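Uncharacterized protein (Trypanosoma cruzi, PDB 6XYB) is of unknown function but is a putative paraflagellar rod component of a conserved kinetoplastid-specific family and binds magnesium ions. Local coordinates at residues M4-C8 / M20-L25; F81-I85 / T111-F115. One frame throughout, in Å; residues are numbered along the deposited sequence. Where two conformers were deposited one is given.

Interaction 1: M4-C8 / M20-L25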
loop_
_atom_site.group_PDB
_atom_site.type_symbol
_atom_site.label_atom_id
_atom_site.label_comp_id
_atom_site.label_asym_id
_atom_site.label_seq_id
_atom_site.Cartn_x
_atom_site.Cartn_y
_atom_site.Cartn_z
ATOM N N MET C 4 4.097 21.299 1.125
ATOM C CA MET C 4 2.900 21.569 0.294
ATOM C C MET C 4 1.807 20.570 0.688
ATOM O O MET C 4 2.040 19.560 1.359
ATOM C CB MET C 4 3.228 21.465 -1.200
ATOM C CG MET C 4 4.249 22.509 -1.680
ATOM S SD MET C 4 5.503 21.881 -2.864
ATOM C CE MET C 4 6.268 20.551 -1.921
ATOM N N PRO C 5 0.543 20.870 0.361
ATOM C CA PRO C 5 -0.566 20.031 0.765
ATOM C C PRO C 5 -0.363 18.659 0.107
ATOM O O PRO C 5 0.486 18.487 -0.822
ATOM C CB PRO C 5 -1.799 20.756 0.203
ATOM C CG PRO C 5 -1.316 22.136 -0.098
ATOM C CD PRO C 5 0.099 21.912 -0.565
ATOM N N ASN C 6 -1.228 17.757 0.499
ATOM C CA ASN C 6 -1.237 16.371 -0.007
ATOM C C ASN C 6 -2.622 16.153 -0.638
ATOM O O ASN C 6 -3.550 16.953 -0.436
ATOM C CB ASN C 6 -0.963 15.374 1.130
ATOM C CG ASN C 6 0.486 15.331 1.571
ATOM O OD1 ASN C 6 1.235 14.477 1.144
ATOM N ND2 ASN C 6 0.899 16.261 2.400
ATOM N N LEU C 7 -2.788 15.035 -1.305
ATOM C CA LEU C 7 -4.037 14.661 -1.962
ATOM C C LEU C 7 -4.296 13.215 -1.619
ATOM O O LEU C 7 -3.357 12.399 -1.553
ATOM C CB LEU C 7 -3.877 14.873 -3.489
ATOM C CG LEU C 7 -4.962 14.582 -4.498
ATOM C CD1 LEU C 7 -6.193 15.343 -4.217
ATOM C CD2 LEU C 7 -4.370 14.957 -5.841
ATOM N N CYS C 8 -5.554 12.896 -1.370
ATOM C CA CYS C 8 -6.005 11.506 -1.192
ATOM C C CYS C 8 -7.076 11.231 -2.232
ATOM O O CYS C 8 -8.098 11.986 -2.260
ATOM C CB CYS C 8 -6.543 11.239 0.212
ATOM S SG CYS C 8 -7.283 9.583 0.404
ATOM N N MET C 20 -12.014 12.552 -4.231
ATOM C CA MET C 20 -10.720 13.235 -4.194
ATOM C C MET C 20 -10.753 14.286 -3.112
ATOM O O MET C 20 -11.646 15.137 -3.139
ATOM C CB MET C 20 -10.443 13.862 -5.568
ATOM C CG MET C 20 -10.592 12.878 -6.695
ATOM S SD MET C 20 -9.784 13.345 -8.202
ATOM C CE MET C 20 -10.692 14.735 -8.675
ATOM N N LEU C 21 -9.816 14.206 -2.164
ATOM C CA LEU C 21 -9.679 15.154 -1.033
ATOM C C LEU C 21 -8.328 15.817 -1.111
ATOM O O LEU C 21 -7.372 15.201 -1.418
ATOM C CB LEU C 21 -9.758 14.412 0.294
ATOM C CG LEU C 21 -11.085 13.860 0.762
ATOM C CD1 LEU C 21 -11.417 12.608 -0.013
ATOM C CD2 LEU C 21 -10.999 13.601 2.270
ATOM N N GLY C 22 -8.293 17.094 -0.775
ATOM C CA GLY C 22 -7.062 17.885 -0.775
ATOM C C GLY C 22 -7.358 19.353 -1.014
ATOM O O GLY C 22 -7.968 19.630 -2.049
ATOM N N SER C 23 -6.962 20.245 -0.098
ATOM C CA SER C 23 -7.237 21.713 -0.132
ATOM C C SER C 23 -6.712 22.323 -1.432
ATOM O O SER C 23 -7.363 23.259 -1.960
ATOM C CB SER C 23 -6.655 22.450 1.067
ATOM O OG SER C 23 -5.309 22.059 1.348
ATOM N N ALA C 24 -5.545 21.892 -1.890
ATOM C CA ALA C 24 -4.813 22.476 -3.027
ATOM C C ALA C 24 -5.149 21.828 -4.370
ATOM O O ALA C 24 -4.489 22.176 -5.371
ATOM C CB ALA C 24 -3.346 22.370 -2.763
ATOM N N LEU C 25 -6.160 20.979 -4.431
ATOM C CA LEU C 25 -6.626 20.383 -5.700
ATOM C C LEU C 25 -7.361 21.469 -6.499
ATOM O O LEU C 25 -8.365 21.979 -6.016
ATOM C CB LEU C 25 -7.508 19.182 -5.334
ATOM C CG LEU C 25 -8.152 18.458 -6.504
ATOM C CD1 LEU C 25 -7.103 17.948 -7.483
ATOM C CD2 LEU C 25 -9.043 17.307 -6.034
#

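Interaction 2: F81-I85 / T111-F115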
loop_
_atom_site.group_PDB
_atom_site.type_symbol
_atom_site.label_atom_id
_atom_site.label_comp_id
_atom_site.label_asym_id
_atom_site.label_seq_id
_atom_site.Cartn_x
_atom_site.Cartn_y
_atom_site.Cartn_z
ATOM N N PHE C 81 -7.044 3.167 -11.812
ATOM C CA PHE C 81 -5.944 3.642 -10.916
ATOM C C PHE C 81 -4.812 4.213 -11.775
ATOM O O PHE C 81 -4.266 5.288 -11.419
ATOM C CB PHE C 81 -5.341 2.510 -10.085
ATOM C CG PHE C 81 -6.334 1.833 -9.174
ATOM C CD1 PHE C 81 -7.362 2.538 -8.585
ATOM C CD2 PHE C 81 -6.214 0.485 -8.863
ATOM C CE1 PHE C 81 -8.256 1.888 -7.740
ATOM C CE2 PHE C 81 -7.093 -0.149 -8.005
ATOM C CZ PHE C 81 -8.159 0.541 -7.496
ATOM N N LEU C 82 -4.374 3.477 -12.827
ATOM C CA LEU C 82 -3.278 4.006 -13.674
ATOM C C LEU C 82 -3.613 5.380 -14.264
ATOM O O LEU C 82 -2.746 6.279 -14.326
ATOM C CB LEU C 82 -2.935 3.035 -14.816
ATOM C CG LEU C 82 -1.658 2.245 -14.640
ATOM C CD1 LEU C 82 -1.248 1.612 -15.962
ATOM C CD2 LEU C 82 -0.525 3.058 -14.034
ATOM N N THR C 83 -4.836 5.552 -14.754
ATOM C CA THR C 83 -5.183 6.832 -15.434
ATOM C C THR C 83 -5.201 7.966 -14.386
ATOM O O THR C 83 -4.748 9.046 -14.702
ATOM C CB THR C 83 -6.456 6.774 -16.301
ATOM O OG1 THR C 83 -7.638 6.691 -15.496
ATOM C CG2 THR C 83 -6.465 5.643 -17.310
ATOM N N ILE C 84 -5.670 7.696 -13.163
ATOM C CA ILE C 84 -5.620 8.709 -12.070
ATOM C C ILE C 84 -4.155 9.061 -11.802
ATOM O O ILE C 84 -3.833 10.242 -11.659
ATOM C CB ILE C 84 -6.359 8.234 -10.804
ATOM C CG1 ILE C 84 -7.864 8.043 -11.069
ATOM C CG2 ILE C 84 -6.005 9.132 -9.603
ATOM C CD1 ILE C 84 -8.549 7.277 -9.968
ATOM N N ILE C 85 -3.325 8.039 -11.634
ATOM C CA ILE C 85 -1.898 8.320 -11.262
ATOM C C ILE C 85 -1.253 9.130 -12.395
ATOM O O ILE C 85 -0.535 10.079 -12.136
ATOM C CB ILE C 85 -1.131 7.027 -10.993
ATOM C CG1 ILE C 85 -1.709 6.334 -9.747
ATOM C CG2 ILE C 85 0.380 7.261 -10.932
ATOM C CD1 ILE C 85 -1.439 4.861 -9.675
ATOM N N THR C 111 -9.811 1.351 -2.343
ATOM C CA THR C 111 -8.410 1.606 -2.527
ATOM C C THR C 111 -8.150 3.091 -2.341
ATOM O O THR C 111 -8.841 3.909 -2.942
ATOM C CB THR C 111 -7.940 1.134 -3.877
ATOM O OG1 THR C 111 -8.177 -0.260 -4.056
ATOM C CG2 THR C 111 -6.520 1.527 -4.163
ATOM N N LYS C 112 -7.128 3.410 -1.578
ATOM C CA LYS C 112 -6.672 4.758 -1.369
ATOM C C LYS C 112 -5.295 4.982 -2.030
ATOM O O LYS C 112 -4.443 4.118 -2.021
ATOM C CB LYS C 112 -6.692 5.086 0.110
ATOM C CG LYS C 112 -8.128 5.026 0.589
ATOM C CD LYS C 112 -8.418 5.679 1.846
ATOM C CE LYS C 112 -9.696 5.113 2.408
ATOM N NZ LYS C 112 -10.859 5.819 1.801
ATOM N N LEU C 113 -5.152 6.156 -2.640
ATOM C CA LEU C 113 -3.909 6.570 -3.316
ATOM C C LEU C 113 -3.557 7.916 -2.666
ATOM O O LEU C 113 -4.404 8.876 -2.682
ATOM C CB LEU C 113 -4.143 6.692 -4.820
ATOM C CG LEU C 113 -4.517 5.448 -5.608
ATOM C CD1 LEU C 113 -5.072 5.848 -6.984
ATOM C CD2 LEU C 113 -3.322 4.531 -5.875
ATOM N N PHE C 114 -2.328 8.060 -2.212
ATOM C CA PHE C 114 -1.912 9.305 -1.547
ATOM C C PHE C 114 -0.780 9.958 -2.360
ATOM O O PHE C 114 0.138 9.270 -2.813
ATOM C CB PHE C 114 -1.352 8.983 -0.152
ATOM C CG PHE C 114 -2.361 8.415 0.785
ATOM C CD1 PHE C 114 -3.296 9.230 1.372
ATOM C CD2 PHE C 114 -2.406 7.056 0.995
ATOM C CE1 PHE C 114 -4.249 8.721 2.243
ATOM C CE2 PHE C 114 -3.338 6.537 1.907
ATOM C CZ PHE C 114 -4.268 7.365 2.487
ATOM N N PHE C 115 -0.926 11.265 -2.576
ATOM C CA PHE C 115 -0.036 12.031 -3.473
ATOM C C PHE C 115 0.558 13.248 -2.763
ATOM O O PHE C 115 -0.087 13.815 -1.849
ATOM C CB PHE C 115 -0.797 12.577 -4.665
ATOM C CG PHE C 115 -1.392 11.502 -5.534
ATOM C CD1 PHE C 115 -2.640 10.979 -5.245
ATOM C CD2 PHE C 115 -0.761 11.034 -6.708
ATOM C CE1 PHE C 115 -3.185 9.949 -5.992
ATOM C CE2 PHE C 115 -1.339 10.021 -7.490
ATOM C CZ PHE C 115 -2.554 9.474 -7.105
#

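Interaction 1: M4-C8 / M20-L25
A beta hairpin holds its strands in register by backbone hydrogen bonds, and residues 4-8 and 20-25 illustrate the end of one far from the connecting turn. Cys8 and Leu21 form an antiparallel hydrogen-bonded pair, CA to CA 5.2 Å: Cys8 N donates to Leu21 O at 2.9 Å and Leu21 N to Cys8 O at 2.8 Å, both nearly linear. Next to these, Leu7 CA lies 3.4 Å from Leu21 O and Met20 CA 3.5 Å from Cys8 O, as CA-H...O contacts. Past Leu21 the chain leaves the sheet in a type I turn, Gly22 to Leu25, where Leu25 N bonds to Gly22 O at 3.3 Å. Gly22, with phi 153°, has a backbone that calls for glycine, and a CB there would also clash with Asn6 O. The turn brings Ala24 back over the entering chain, so that Ala24 CB meets Pro5 CG at 3.4 Å, while Leu7 CD1 packs on Leu25 CD2 at 3.9 Å. Cys8 and Leu21 share one face of the sheet; on it, both pack against Ser78 of the second subunit, and the side chain of Asn6 is hydrogen-bonded to Glu89 of that subunit. Met20 and Leu25 instead meet Val30 of helix 27-36. Within the sheet, strand 6-13 is flanked on its other edge by strand 108-117, through a backbone bond between Leu7 and Phe115, and strand 17-21 by strand 62-66, through Met20 and Trp63.

Interaction 2: F81-I85 / T111-F115
A helix packed on a sheet often runs nearly along its strands, and here the axes of segments 81-85 and 111-115 differ by only 16° in direction and approach to 10.8 Å. Phe81 opens the contact: Thr111 CG2 sits over its ring face, 4.2 Å from the centroid, in a CH-pi contact, and Phe81 CD1 lies 4.3 Å from Leu113 CD1. Ile84 points toward the strand and bridges two of its residues, its CG2 being 4.3 Å from both Leu113 CD1 and Phe115 CZ. Ile85 follows, with CD1 4.3 Å from Leu113 CD2 and CG1 4.2 Å from Phe115 CZ, while its CA faces the edge of that ring. Alternation selects Thr111, Leu113 and Phe115 for this side of the strand; the CA-to-CB bond of Lys112 points away from the helix, and Lys112 NZ forms a salt bridge with Asp74 of the second subunit. No hydrogen bond joins the two segments, so this part of helix 74-90 rests on strand 108-117 by apolar packing and one CH-pi contact.

Overall arrangement
The two contacts meet in one antiparallel sheet, where strands 6-13 and 108-117 are neighbours: Leu7 O lies 2.9 Å from Phe115 N, a probable hydrogen bond. Interaction 1 joins strands within the sheet and runs out into an exposed turn, so it is partly buried and rests on directional backbone bonds with some apolar packing beside them. Interaction 2, wholly buried and nearer the centre of the chain, lays helix 74-90 on the sheet mainly through apolar side chains. Both also touch the second subunit, placing Asn6, Cys8, Lys112 and Phe114 at a subunit interface. Together they exemplify a common division where helices pack on a sheet: hydrogen bonds build the sheet, apolar packing attaches the helix.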